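Long-range contacts in uncharacterized protein (Thermus thermophilus HB8, PDB 6SCE), which probably acts as a CRISPR defence DNA nuclease that is switched on when cyclic oligoadenylate binds to its CARF domains: residues L10-P14 with K49-F54; A137-Y143 with V183-P188; P4-L9 with E80-L85; L173-E177 with E215-L219. All coordinates share one frame; numbering follows the deposited sequence.

Interaction 1: residues L10-P14 with K49-F54. With nucleotides of chain B.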
# COMPACT_ATOMS: atom_id res chain seq x y z
N LEU A 10 11.00 15.55 2.13
CA LEU A 10 10.00 15.70 1.08
C LEU A 10 9.87 14.42 0.25
O LEU A 10 10.79 14.07 -0.51
CB LEU A 10 10.36 16.89 0.18
CG LEU A 10 9.36 17.24 -0.90
CD1 LEU A 10 8.02 17.65 -0.26
CD2 LEU A 10 9.93 18.32 -1.82
N GLY A 11 8.75 13.73 0.40
CA GLY A 11 8.42 12.56 -0.41
C GLY A 11 7.46 12.91 -1.53
O GLY A 11 7.45 14.03 -2.04
N ASN A 12 6.66 11.93 -1.93
CA ASN A 12 5.76 12.14 -3.03
C ASN A 12 4.76 13.26 -2.81
O ASN A 12 4.47 14.03 -3.73
CB ASN A 12 4.98 10.85 -3.36
CG ASN A 12 5.84 9.81 -4.03
OD1 ASN A 12 6.84 10.15 -4.68
ND2 ASN A 12 5.51 8.54 -3.81
N ASP A 13 4.14 13.28 -1.65
CA ASP A 13 3.05 14.20 -1.43
C ASP A 13 3.48 15.55 -0.82
O ASP A 13 4.06 15.57 0.25
CB ASP A 13 1.96 13.58 -0.57
CG ASP A 13 0.61 14.15 -0.91
OD1 ASP A 13 0.39 15.34 -0.61
OD2 ASP A 13 -0.19 13.42 -1.54
N PRO A 14 3.20 16.66 -1.49
CA PRO A 14 3.63 17.95 -0.96
C PRO A 14 2.77 18.45 0.19
O PRO A 14 3.17 19.39 0.90
CB PRO A 14 3.49 18.89 -2.17
CG PRO A 14 2.40 18.29 -2.96
CD PRO A 14 2.60 16.80 -2.82
N LYS A 49 2.95 17.61 -8.97
CA LYS A 49 2.47 18.14 -7.70
C LYS A 49 3.58 18.82 -6.92
O LYS A 49 3.34 19.85 -6.26
CB LYS A 49 1.83 17.01 -6.88
CG LYS A 49 0.55 16.46 -7.49
CD LYS A 49 -0.03 15.32 -6.66
CE LYS A 49 -1.34 14.79 -7.23
NZ LYS A 49 -1.78 13.55 -6.53
N ARG A 50 4.80 18.26 -7.00
CA ARG A 50 5.92 18.86 -6.36
C ARG A 50 6.25 20.21 -7.00
O ARG A 50 6.56 21.16 -6.28
CB ARG A 50 7.14 17.93 -6.39
CG ARG A 50 8.34 18.51 -5.66
CD ARG A 50 9.50 17.53 -5.62
NE ARG A 50 9.17 16.35 -4.83
CZ ARG A 50 9.95 15.29 -4.69
NH1 ARG A 50 11.12 15.21 -5.32
NH2 ARG A 50 9.54 14.27 -3.96
N GLN A 51 6.19 20.31 -8.33
CA GLN A 51 6.42 21.60 -8.99
C GLN A 51 5.34 22.60 -8.62
O GLN A 51 5.64 23.77 -8.47
CB GLN A 51 6.59 21.46 -10.52
CG GLN A 51 7.86 20.71 -10.89
CD GLN A 51 9.11 21.27 -10.20
OE1 GLN A 51 9.34 22.48 -10.20
NE2 GLN A 51 9.91 20.40 -9.58
N ALA A 52 4.10 22.14 -8.45
CA ALA A 52 3.03 23.01 -7.98
C ALA A 52 3.30 23.54 -6.56
O ALA A 52 3.03 24.69 -6.23
CB ALA A 52 1.71 22.29 -8.06
N PHE A 53 3.87 22.69 -5.71
CA PHE A 53 4.23 23.08 -4.39
C PHE A 53 5.33 24.15 -4.44
O PHE A 53 5.25 25.17 -3.74
CB PHE A 53 4.70 21.84 -3.61
CG PHE A 53 5.26 22.13 -2.25
CD1 PHE A 53 4.58 22.91 -1.34
CD2 PHE A 53 6.47 21.56 -1.86
CE1 PHE A 53 5.10 23.16 -0.08
CE2 PHE A 53 6.96 21.76 -0.59
CZ PHE A 53 6.28 22.57 0.31
N PHE A 54 6.33 23.94 -5.27
CA PHE A 54 7.41 24.91 -5.41
C PHE A 54 6.93 26.26 -5.98
O PHE A 54 7.38 27.31 -5.53
CB PHE A 54 8.56 24.35 -6.26
CG PHE A 54 9.32 23.23 -5.60
CD1 PHE A 54 9.27 23.03 -4.23
CD2 PHE A 54 10.12 22.38 -6.37
CE1 PHE A 54 9.98 22.00 -3.62
CE2 PHE A 54 10.83 21.36 -5.75
CZ PHE A 54 10.76 21.18 -4.39
P A B 2 5.19 11.17 1.47
OP1 A B 2 4.40 11.16 0.19
OP2 A B 2 6.07 12.32 1.85
O5' A B 2 4.13 10.96 2.66
C5' A B 2 4.58 11.17 4.02
C4' A B 2 3.42 10.98 4.96
O4' A B 2 2.46 12.04 4.73
C3' A B 2 2.66 9.66 4.83
O3' A B 2 2.32 9.13 6.10
C2' A B 2 1.39 10.08 4.09
O2' A B 2 0.29 9.25 4.41
C1' A B 2 1.17 11.48 4.63
N9 A B 2 0.32 12.33 3.82
C8 A B 2 0.02 12.18 2.49
N7 A B 2 -0.83 13.08 2.06
C5 A B 2 -1.12 13.86 3.18
C6 A B 2 -1.96 14.96 3.38
N6 A B 2 -2.77 15.46 2.45
N1 A B 2 -1.97 15.52 4.62
C2 A B 2 -1.23 14.95 5.58
N3 A B 2 -0.41 13.90 5.51
C4 A B 2 -0.41 13.39 4.27
P A B 1 7.12 4.69 4.23
OP1 A B 1 8.32 4.53 5.11
OP2 A B 1 5.76 4.65 4.90
O5' A B 1 7.32 6.05 3.43
C5' A B 1 6.22 6.77 2.89
C4' A B 1 6.70 7.54 1.68
O4' A B 1 6.94 6.61 0.59
C3' A B 1 5.70 8.58 1.18
O3' A B 1 6.11 9.86 1.66
C2' A B 1 5.78 8.43 -0.35
O2' A B 1 6.79 9.24 -0.89
C1' A B 1 6.12 6.95 -0.51
N9 A B 1 4.96 6.05 -0.51
C8 A B 1 4.84 4.89 0.19
N7 A B 1 3.70 4.29 -0.02
C5 A B 1 3.05 5.10 -0.94
C6 A B 1 1.79 4.99 -1.56
N6 A B 1 0.93 4.00 -1.32
N1 A B 1 1.44 5.97 -2.43
C2 A B 1 2.30 6.97 -2.65
N3 A B 1 3.51 7.18 -2.11
C4 A B 1 3.82 6.19 -1.25
O HOH W 1 6.70 16.42 -3.30
O HOH W 2 -1.62 13.86 -3.79

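Interaction 2: residues A137-Y143 with V183-P188. With nucleotides of chain B.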
# COMPACT_ATOMS: atom_id res chain seq x y z
N ALA A 137 -4.83 23.73 8.92
CA ALA A 137 -5.39 22.76 7.96
C ALA A 137 -5.49 23.28 6.55
O ALA A 137 -5.98 24.40 6.30
CB ALA A 137 -6.78 22.33 8.42
N LEU A 138 -5.04 22.48 5.57
CA LEU A 138 -5.14 22.93 4.20
C LEU A 138 -6.62 23.15 3.80
O LEU A 138 -7.52 22.36 4.16
CB LEU A 138 -4.48 21.93 3.24
CG LEU A 138 -2.99 22.14 2.96
CD1 LEU A 138 -2.17 22.24 4.23
CD2 LEU A 138 -2.49 21.03 2.05
N THR A 139 -6.82 24.20 3.03
CA THR A 139 -8.14 24.54 2.49
C THR A 139 -8.34 23.81 1.18
O THR A 139 -7.42 23.25 0.58
CB THR A 139 -8.23 26.05 2.22
OG1 THR A 139 -7.31 26.39 1.17
CG2 THR A 139 -7.93 26.87 3.50
N LEU A 140 -9.57 23.84 0.69
CA LEU A 140 -9.86 23.27 -0.60
C LEU A 140 -9.04 23.94 -1.67
O LEU A 140 -8.53 23.29 -2.58
CB LEU A 140 -11.37 23.34 -0.92
CG LEU A 140 -11.72 22.56 -2.20
CD1 LEU A 140 -13.06 21.84 -2.10
CD2 LEU A 140 -11.67 23.45 -3.43
N GLU A 141 -8.90 25.26 -1.57
CA GLU A 141 -8.16 25.98 -2.61
C GLU A 141 -6.68 25.58 -2.60
O GLU A 141 -6.04 25.51 -3.65
CB GLU A 141 -8.26 27.48 -2.39
CG GLU A 141 -9.63 28.03 -2.70
CD GLU A 141 -10.71 27.58 -1.75
OE1 GLU A 141 -10.44 27.36 -0.52
OE2 GLU A 141 -11.86 27.45 -2.27
N GLU A 142 -6.15 25.36 -1.41
CA GLU A 142 -4.72 24.90 -1.28
C GLU A 142 -4.57 23.50 -1.90
O GLU A 142 -3.65 23.26 -2.65
CB GLU A 142 -4.30 24.97 0.17
CG GLU A 142 -3.96 26.38 0.61
CD GLU A 142 -3.79 26.58 2.09
OE1 GLU A 142 -4.41 25.84 2.88
OE2 GLU A 142 -3.01 27.51 2.49
N TYR A 143 -5.50 22.57 -1.59
CA TYR A 143 -5.46 21.28 -2.27
C TYR A 143 -5.62 21.37 -3.77
O TYR A 143 -4.97 20.65 -4.50
CB TYR A 143 -6.51 20.34 -1.69
CG TYR A 143 -6.05 19.63 -0.46
CD1 TYR A 143 -5.05 18.67 -0.53
CD2 TYR A 143 -6.59 19.91 0.76
CE1 TYR A 143 -4.64 17.99 0.58
CE2 TYR A 143 -6.19 19.21 1.89
CZ TYR A 143 -5.20 18.26 1.80
OH TYR A 143 -4.76 17.59 2.94
N VAL A 183 -12.87 18.53 0.88
CA VAL A 183 -11.82 18.84 1.89
C VAL A 183 -12.48 19.22 3.18
O VAL A 183 -13.26 20.16 3.27
CB VAL A 183 -10.85 19.91 1.41
CG1 VAL A 183 -9.86 20.27 2.51
CG2 VAL A 183 -10.13 19.42 0.16
N HIS A 184 -12.19 18.44 4.20
CA HIS A 184 -12.76 18.62 5.51
C HIS A 184 -11.67 18.55 6.55
O HIS A 184 -10.94 17.54 6.62
CB HIS A 184 -13.76 17.53 5.79
CG HIS A 184 -14.42 17.66 7.12
ND1 HIS A 184 -15.29 18.69 7.42
CD2 HIS A 184 -14.32 16.90 8.24
CE1 HIS A 184 -15.69 18.56 8.67
NE2 HIS A 184 -15.13 17.48 9.19
N ARG A 185 -11.53 19.64 7.31
CA ARG A 185 -10.57 19.80 8.39
C ARG A 185 -9.16 19.39 7.91
O ARG A 185 -8.45 18.64 8.57
CB ARG A 185 -10.98 19.04 9.65
CG ARG A 185 -12.35 19.51 10.19
CD ARG A 185 -12.81 18.71 11.39
NE ARG A 185 -11.99 18.97 12.57
CZ ARG A 185 -11.97 18.22 13.68
NH1 ARG A 185 -12.75 17.14 13.81
NH2 ARG A 185 -11.17 18.55 14.68
N GLY A 186 -8.82 19.85 6.72
CA GLY A 186 -7.47 19.65 6.20
C GLY A 186 -7.19 18.36 5.48
O GLY A 186 -6.05 18.15 5.07
N LEU A 187 -8.18 17.48 5.31
CA LEU A 187 -7.98 16.21 4.66
C LEU A 187 -8.88 16.03 3.44
O LEU A 187 -10.01 16.58 3.41
CB LEU A 187 -8.20 15.07 5.65
CG LEU A 187 -7.25 14.96 6.84
CD1 LEU A 187 -7.75 13.80 7.70
CD2 LEU A 187 -5.84 14.76 6.36
N PRO A 188 -8.37 15.32 2.41
CA PRO A 188 -9.11 15.10 1.18
C PRO A 188 -9.90 13.81 1.19
O PRO A 188 -9.44 12.79 1.70
CB PRO A 188 -7.99 15.02 0.14
CG PRO A 188 -6.89 14.36 0.89
CD PRO A 188 -7.02 14.74 2.32
P A B 2 5.19 11.17 1.47
OP1 A B 2 4.40 11.16 0.19
OP2 A B 2 6.07 12.32 1.85
O5' A B 2 4.13 10.96 2.66
C5' A B 2 4.58 11.17 4.02
C4' A B 2 3.42 10.98 4.96
O4' A B 2 2.46 12.04 4.73
C3' A B 2 2.66 9.66 4.83
O3' A B 2 2.32 9.13 6.10
C2' A B 2 1.39 10.08 4.09
O2' A B 2 0.29 9.25 4.41
C1' A B 2 1.17 11.48 4.63
N9 A B 2 0.32 12.33 3.82
C8 A B 2 0.02 12.18 2.49
N7 A B 2 -0.83 13.08 2.06
C5 A B 2 -1.12 13.86 3.18
C6 A B 2 -1.96 14.96 3.38
N6 A B 2 -2.77 15.46 2.45
N1 A B 2 -1.97 15.52 4.62
C2 A B 2 -1.23 14.95 5.58
N3 A B 2 -0.41 13.90 5.51
C4 A B 2 -0.41 13.39 4.27
O HOH W 3 -4.04 19.73 6.13
O HOH W 4 -9.83 22.31 5.44

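Interaction 3: residues P4-L9 with E80-L85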
# COMPACT_ATOMS: atom_id res chain seq x y z
N PRO A 4 13.51 32.02 11.33
CA PRO A 4 13.78 30.57 11.38
C PRO A 4 13.92 29.92 10.00
O PRO A 4 13.46 30.48 8.99
CB PRO A 4 12.56 30.04 12.12
CG PRO A 4 11.48 30.94 11.63
CD PRO A 4 12.11 32.31 11.65
N VAL A 5 14.56 28.74 9.97
CA VAL A 5 14.73 28.00 8.73
C VAL A 5 13.89 26.72 8.86
O VAL A 5 13.83 26.10 9.91
CB VAL A 5 16.21 27.69 8.44
CG1 VAL A 5 16.37 26.70 7.31
CG2 VAL A 5 16.98 28.98 8.10
N TYR A 6 13.21 26.40 7.78
CA TYR A 6 12.40 25.19 7.70
C TYR A 6 13.20 24.13 7.03
O TYR A 6 13.58 24.28 5.89
CB TYR A 6 11.13 25.48 6.88
CG TYR A 6 10.12 24.36 6.79
CD1 TYR A 6 9.74 23.63 7.90
CD2 TYR A 6 9.49 24.09 5.60
CE1 TYR A 6 8.77 22.63 7.82
CE2 TYR A 6 8.52 23.10 5.50
CZ TYR A 6 8.18 22.37 6.60
OH TYR A 6 7.18 21.42 6.47
N LEU A 7 13.43 23.04 7.75
CA LEU A 7 14.08 21.83 7.22
C LEU A 7 13.05 20.70 7.10
O LEU A 7 12.39 20.38 8.07
CB LEU A 7 15.17 21.35 8.18
CG LEU A 7 16.30 22.39 8.48
CD1 LEU A 7 17.38 21.75 9.30
CD2 LEU A 7 16.87 22.99 7.23
N CYS A 8 12.93 20.10 5.93
CA CYS A 8 11.76 19.25 5.66
C CYS A 8 12.07 18.08 4.74
O CYS A 8 12.45 18.25 3.59
CB CYS A 8 10.69 20.14 5.04
SG CYS A 8 9.05 19.40 4.81
N LEU A 9 11.85 16.87 5.24
CA LEU A 9 11.87 15.70 4.39
C LEU A 9 10.72 15.83 3.39
O LEU A 9 9.60 16.21 3.75
CB LEU A 9 11.71 14.43 5.22
CG LEU A 9 12.71 14.14 6.34
CD1 LEU A 9 12.36 12.80 6.97
CD2 LEU A 9 14.12 14.14 5.77
N GLU A 80 17.85 29.04 14.51
CA GLU A 80 16.65 28.30 14.87
C GLU A 80 16.12 27.55 13.64
O GLU A 80 15.89 28.15 12.59
CB GLU A 80 15.55 29.23 15.41
CG GLU A 80 15.84 29.89 16.76
CD GLU A 80 16.19 28.93 17.90
OE1 GLU A 80 15.63 27.81 17.99
OE2 GLU A 80 17.03 29.32 18.75
N VAL A 81 16.04 26.24 13.74
CA VAL A 81 15.50 25.44 12.63
C VAL A 81 14.27 24.71 13.13
O VAL A 81 14.18 24.33 14.31
CB VAL A 81 16.53 24.48 11.99
CG1 VAL A 81 17.68 25.23 11.33
CG2 VAL A 81 17.06 23.46 12.98
N TRP A 82 13.32 24.53 12.22
CA TRP A 82 12.13 23.73 12.46
C TRP A 82 12.22 22.56 11.51
O TRP A 82 12.34 22.75 10.31
CB TRP A 82 10.86 24.52 12.18
CG TRP A 82 10.65 25.62 13.17
CD1 TRP A 82 11.42 26.73 13.32
CD2 TRP A 82 9.60 25.72 14.10
NE1 TRP A 82 10.90 27.52 14.32
CE2 TRP A 82 9.79 26.90 14.83
CE3 TRP A 82 8.49 24.92 14.41
CZ2 TRP A 82 8.93 27.31 15.83
CZ3 TRP A 82 7.65 25.32 15.40
CH2 TRP A 82 7.86 26.51 16.09
N VAL A 83 12.20 21.36 12.06
CA VAL A 83 12.46 20.17 11.26
C VAL A 83 11.22 19.28 11.19
O VAL A 83 10.81 18.75 12.21
CB VAL A 83 13.63 19.36 11.85
CG1 VAL A 83 14.04 18.24 10.93
CG2 VAL A 83 14.82 20.26 12.10
N ASN A 84 10.67 19.12 9.98
CA ASN A 84 9.47 18.30 9.77
C ASN A 84 9.90 16.92 9.29
O ASN A 84 10.48 16.82 8.24
CB ASN A 84 8.55 19.00 8.75
CG ASN A 84 7.23 18.27 8.50
OD1 ASN A 84 6.98 17.19 9.03
ND2 ASN A 84 6.38 18.85 7.63
N LEU A 85 9.59 15.88 10.07
CA LEU A 85 10.00 14.49 9.74
C LEU A 85 8.92 13.60 9.13
O LEU A 85 9.14 12.40 8.94
CB LEU A 85 10.51 13.80 11.00
CG LEU A 85 11.64 14.52 11.74
CD1 LEU A 85 12.09 13.69 12.92
CD2 LEU A 85 12.76 14.87 10.81
O HOH W 5 8.59 16.25 6.23

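Interaction 4: residues L173-E177 with E215-L219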
# COMPACT_ATOMS: atom_id res chain seq x y z
N LEU A 173 -15.47 18.13 -10.28
CA LEU A 173 -14.51 18.12 -11.36
C LEU A 173 -15.27 17.77 -12.63
O LEU A 173 -15.60 16.60 -12.86
CB LEU A 173 -13.40 17.10 -11.11
CG LEU A 173 -12.28 17.51 -10.14
CD1 LEU A 173 -12.80 18.02 -8.82
CD2 LEU A 173 -11.38 16.30 -9.93
N PRO A 174 -15.55 18.77 -13.48
CA PRO A 174 -16.40 18.45 -14.64
C PRO A 174 -15.82 17.35 -15.52
O PRO A 174 -16.57 16.60 -16.10
CB PRO A 174 -16.48 19.79 -15.38
CG PRO A 174 -16.41 20.80 -14.26
CD PRO A 174 -15.32 20.23 -13.37
N GLY A 175 -14.49 17.22 -15.57
CA GLY A 175 -13.83 16.13 -16.28
C GLY A 175 -13.80 14.77 -15.60
O GLY A 175 -13.19 13.84 -16.13
N ARG A 176 -14.40 14.64 -14.42
CA ARG A 176 -14.36 13.38 -13.66
C ARG A 176 -15.72 13.09 -13.13
O ARG A 176 -16.06 13.47 -12.01
CB ARG A 176 -13.39 13.43 -12.48
CG ARG A 176 -11.96 13.73 -12.84
CD ARG A 176 -11.10 12.51 -12.76
NE ARG A 176 -10.03 12.56 -13.74
CZ ARG A 176 -9.30 11.52 -14.09
NH1 ARG A 176 -9.50 10.32 -13.53
NH2 ARG A 176 -8.35 11.68 -15.01
N GLU A 177 -16.50 12.35 -13.92
CA GLU A 177 -17.86 11.97 -13.56
C GLU A 177 -17.82 11.07 -12.32
O GLU A 177 -16.89 10.32 -12.14
CB GLU A 177 -18.43 11.21 -14.76
CG GLU A 177 -19.87 10.76 -14.67
CD GLU A 177 -20.28 9.91 -15.87
OE1 GLU A 177 -19.45 9.73 -16.79
OE2 GLU A 177 -21.44 9.43 -15.89
N GLU A 215 -8.84 6.17 -8.54
CA GLU A 215 -9.10 7.57 -8.86
C GLU A 215 -8.89 8.49 -7.65
O GLU A 215 -8.32 9.59 -7.78
CB GLU A 215 -10.53 7.68 -9.36
CG GLU A 215 -10.90 8.99 -9.96
CD GLU A 215 -12.30 8.96 -10.54
OE1 GLU A 215 -13.23 8.33 -9.94
OE2 GLU A 215 -12.49 9.64 -11.56
N ALA A 216 -9.36 8.05 -6.49
CA ALA A 216 -9.19 8.79 -5.23
C ALA A 216 -7.71 8.98 -4.96
O ALA A 216 -7.27 10.06 -4.56
CB ALA A 216 -9.83 8.03 -4.06
N LYS A 217 -6.93 7.94 -5.19
CA LYS A 217 -5.48 7.99 -4.87
C LYS A 217 -4.74 8.89 -5.84
O LYS A 217 -3.84 9.65 -5.43
CB LYS A 217 -4.86 6.60 -4.83
CG LYS A 217 -5.32 5.68 -3.69
CD LYS A 217 -5.64 6.36 -2.36
CE LYS A 217 -5.99 5.32 -1.29
NZ LYS A 217 -6.34 5.97 -0.01
N ARG A 218 -5.12 8.87 -7.11
CA ARG A 218 -4.52 9.81 -8.08
C ARG A 218 -4.84 11.28 -7.79
O ARG A 218 -3.94 12.11 -7.82
CB ARG A 218 -4.96 9.48 -9.51
CG ARG A 218 -4.78 10.64 -10.47
CD ARG A 218 -4.99 10.24 -11.93
NE ARG A 218 -4.72 11.39 -12.80
CZ ARG A 218 -5.56 12.40 -13.02
NH1 ARG A 218 -6.77 12.41 -12.47
NH2 ARG A 218 -5.20 13.40 -13.83
N LEU A 219 -6.11 11.60 -7.54
CA LEU A 219 -6.55 12.94 -7.25
C LEU A 219 -6.02 13.50 -5.95
O LEU A 219 -5.58 14.66 -5.91
CB LEU A 219 -8.09 13.02 -7.20
CG LEU A 219 -8.75 12.84 -8.58
CD1 LEU A 219 -10.24 12.77 -8.46
CD2 LEU A 219 -8.36 13.97 -9.53
O HOH W 6 -15.90 8.74 -10.07
O HOH W 7 -14.39 9.52 -13.32

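Interaction 1: residues L10-P14 with K49-F54
Arg50 slants across Leu10 and ends at the carbonyl of Gly11. With CG anti to the backbone N (chi1 -177°), the chain leaves CB and brings CG and then CD past the Leu10 CD2 methyl, Arg50 CD at 3.9 Å from it. That methyl sits over one face of the guanidinium, Leu10 CD2 to Arg50 NE being 3.7 Å. NE donates to water 1, which in turn donates to Gly11 O. At the tip, Arg50 NH2 donates to Gly11 O over 2.8 Å, in the guanidinium plane but well above the plane of the carbonyl; NH2 also reaches Phe39 O. The loop held this way follows the first strand of a Rossmann-like sheet, consistent with a CARF domain, where the bound nucleotides lie. Asp13 N donates to OP1 of A2 of chain B at 2.8 Å, and Asn12 N to O2' of A1 of chain B at 2.9 Å. A side chain on Gly11 would run into OP2 of A2 of chain B. Replacing Arg50 by an alanine would probably leave Gly11 O without its guanidinium donor and the loop beside the phosphate freer to shift. On the other flank Pro14 CB presses on Phe53 CB at 3.5 Å, while Lys49 NZ, bonded to Arg218 O, shares water 2 with Asp13 OD2.

Interaction 2: residues A137-Y143 with V183-P188
Tyr143 and Val183 meet obliquely: CD2 of the ring comes closest to the two valine methyls, Tyr143 CD2 lying 3.6 Å from Val183 CG2 and 3.7 Å from CG1. Val183 CG1 is anti to its backbone N (chi1 176°), which turns it toward Leu138 O as well, while CG2 comes near the backbone of Leu140. One face of the tyrosine ring has Leu138 CD2 above it, toward the rim. Beyond the ring, the phenol oxygen works twice. Tyr143 OH donates to Gly186 O at 2.6 Å, tilted from the carbonyl plane, and accepts from N6 of A2 of chain B at 3.0 Å in an almost straight bond (171°). The protein carbonyl claims the hydroxyl proton, so the oxygen is presented to the adenine amino group as an acceptor. Gly186 belongs to the type I' turn His184-Leu187 of a beta hairpin, whose strands 179-184 and 187-192 lie side by side in the second sheet. Its backbone angles call for glycine, and a side chain would also strike Ala137 CB. Gly186 CA makes a CH...O contact with Leu138 O at 3.4 Å, and waters 3 and 4 bridge the same two backbones. Facing the hairpin, helix 140-148 opens with a capping box: Glu142 N donates to Thr139 OG1 at 3.0 Å, and Thr139 N to Glu142 OE1.

Interaction 3: residues P4-L9 with E80-L85
The Tyr6 ring lies alongside the Asn84 amide, both pointing the same way, their planes 38° apart. Cys8 CB sits over one face of the tyrosine, toward the rim, whereas Trp82 O and Asn84 CB approach it obliquely. The Trp82 indole has Val5 O at its edge and Pro4 CB coming in at a slant, 3.7 Å from Trp82 CD1. Tyr6 and Asn84 both carry CG anti to the backbone N (chi1 -175° for Tyr6), and this brings their ends together: Asn84 ND2 donates to Tyr6 OH at 2.9 Å, nearly straight (177°) and in the amide plane. The hydroxyl is also bonded to Ala17 O in helix 15-28, which covers this side of the sheet. The backbones pair as neighbouring parallel strands at the middle of the N-terminal Rossmann-like sheet, strand 81-84 beside strand 5-10. Their ladder includes Trp82 N to Val5 O at 2.8 Å and Leu7 N to Trp82 O, also 2.8 Å. With a phenylalanine in place of Tyr6 the hydroxyl is gone, and Asn84 ND2 and Ala17 O would probably each lose a partner beneath the helix. Over the reverse face, against helix 90-100, the Leu7 side chain slants across Val81, its CD1 3.9 Å from Val81 CB, and nears Val83 CG2 at 4.1 Å. Where strand 81-84 ends, water 5 donates to both Leu9 O and Asn84 O.

Interaction 4: residues L173-E177 with E215-L219
Bends at chi2 (-105°) and chi3 (148°) lay the Arg176 chain against Glu215 and bring its guanidinium face against the end of Arg218, whose own chain stays extended from CG to NE. The meeting joins a type I beta turn, Leu173-Arg176, in the connection between antiparallel strands 169-172 and 179-184, to helix 206-220, beside Trp190 of strand 187-192. Arg218 NH1 hangs over the centre of the Arg176 guanidinium, 3.1 Å from Arg176 CZ, and the two flat groups are only 23° from parallel although the chains cross at about a right angle. Both arginines bind the same carboxylate, Glu153, which probably offsets the closeness of two positive charges; Arg218 NE has Glu45 as a further partner. Glu215 passes Arg176 in the opposite direction, its OE2 at the guanidinium edge. The salt bridge there is long, Arg176 NH1 to Glu215 OE2 3.6 Å, and Arg176 CD is nearer to OE2, at 3.4 Å. Deeper in, Leu173 and Leu219 reach for each other tip to tip, with Leu173 CD2 3.8 Å from Leu219 CD2. Toward the exposed Glu177, both carboxylate oxygens of Glu215 are engaged by water. Glu215 OE1, bonded also to Trp190 NE1, shares water 6 with Glu177 O, and water 7 donates to Glu215 OE2 at 2.6 Å and to Glu177 O at 2.9 Å.

How the interactions relate
From the N terminus, interaction 3 comes first: residues 4-9 pair with 80-85 and close a loop of 70 residues. Interaction 1 falls within that loop, 10-14 continuing directly from the paired strand to meet helix 44-59 across 34 residues. Both belong to the first sheet and its helices. Further on, interactions 2 and 4 cross, their segments running 137-143, 173-177, 183-188, 215-219; they close loops of 39 and 37 residues and bind helix 140-148 and helix 206-220 to the second sheet. The two regions meet where Lys49 NZ of interaction 1 lies 2.9 Å from Arg218 O of interaction 4, and around nucleotide A2 of chain B, which interactions 1 and 2 both touch.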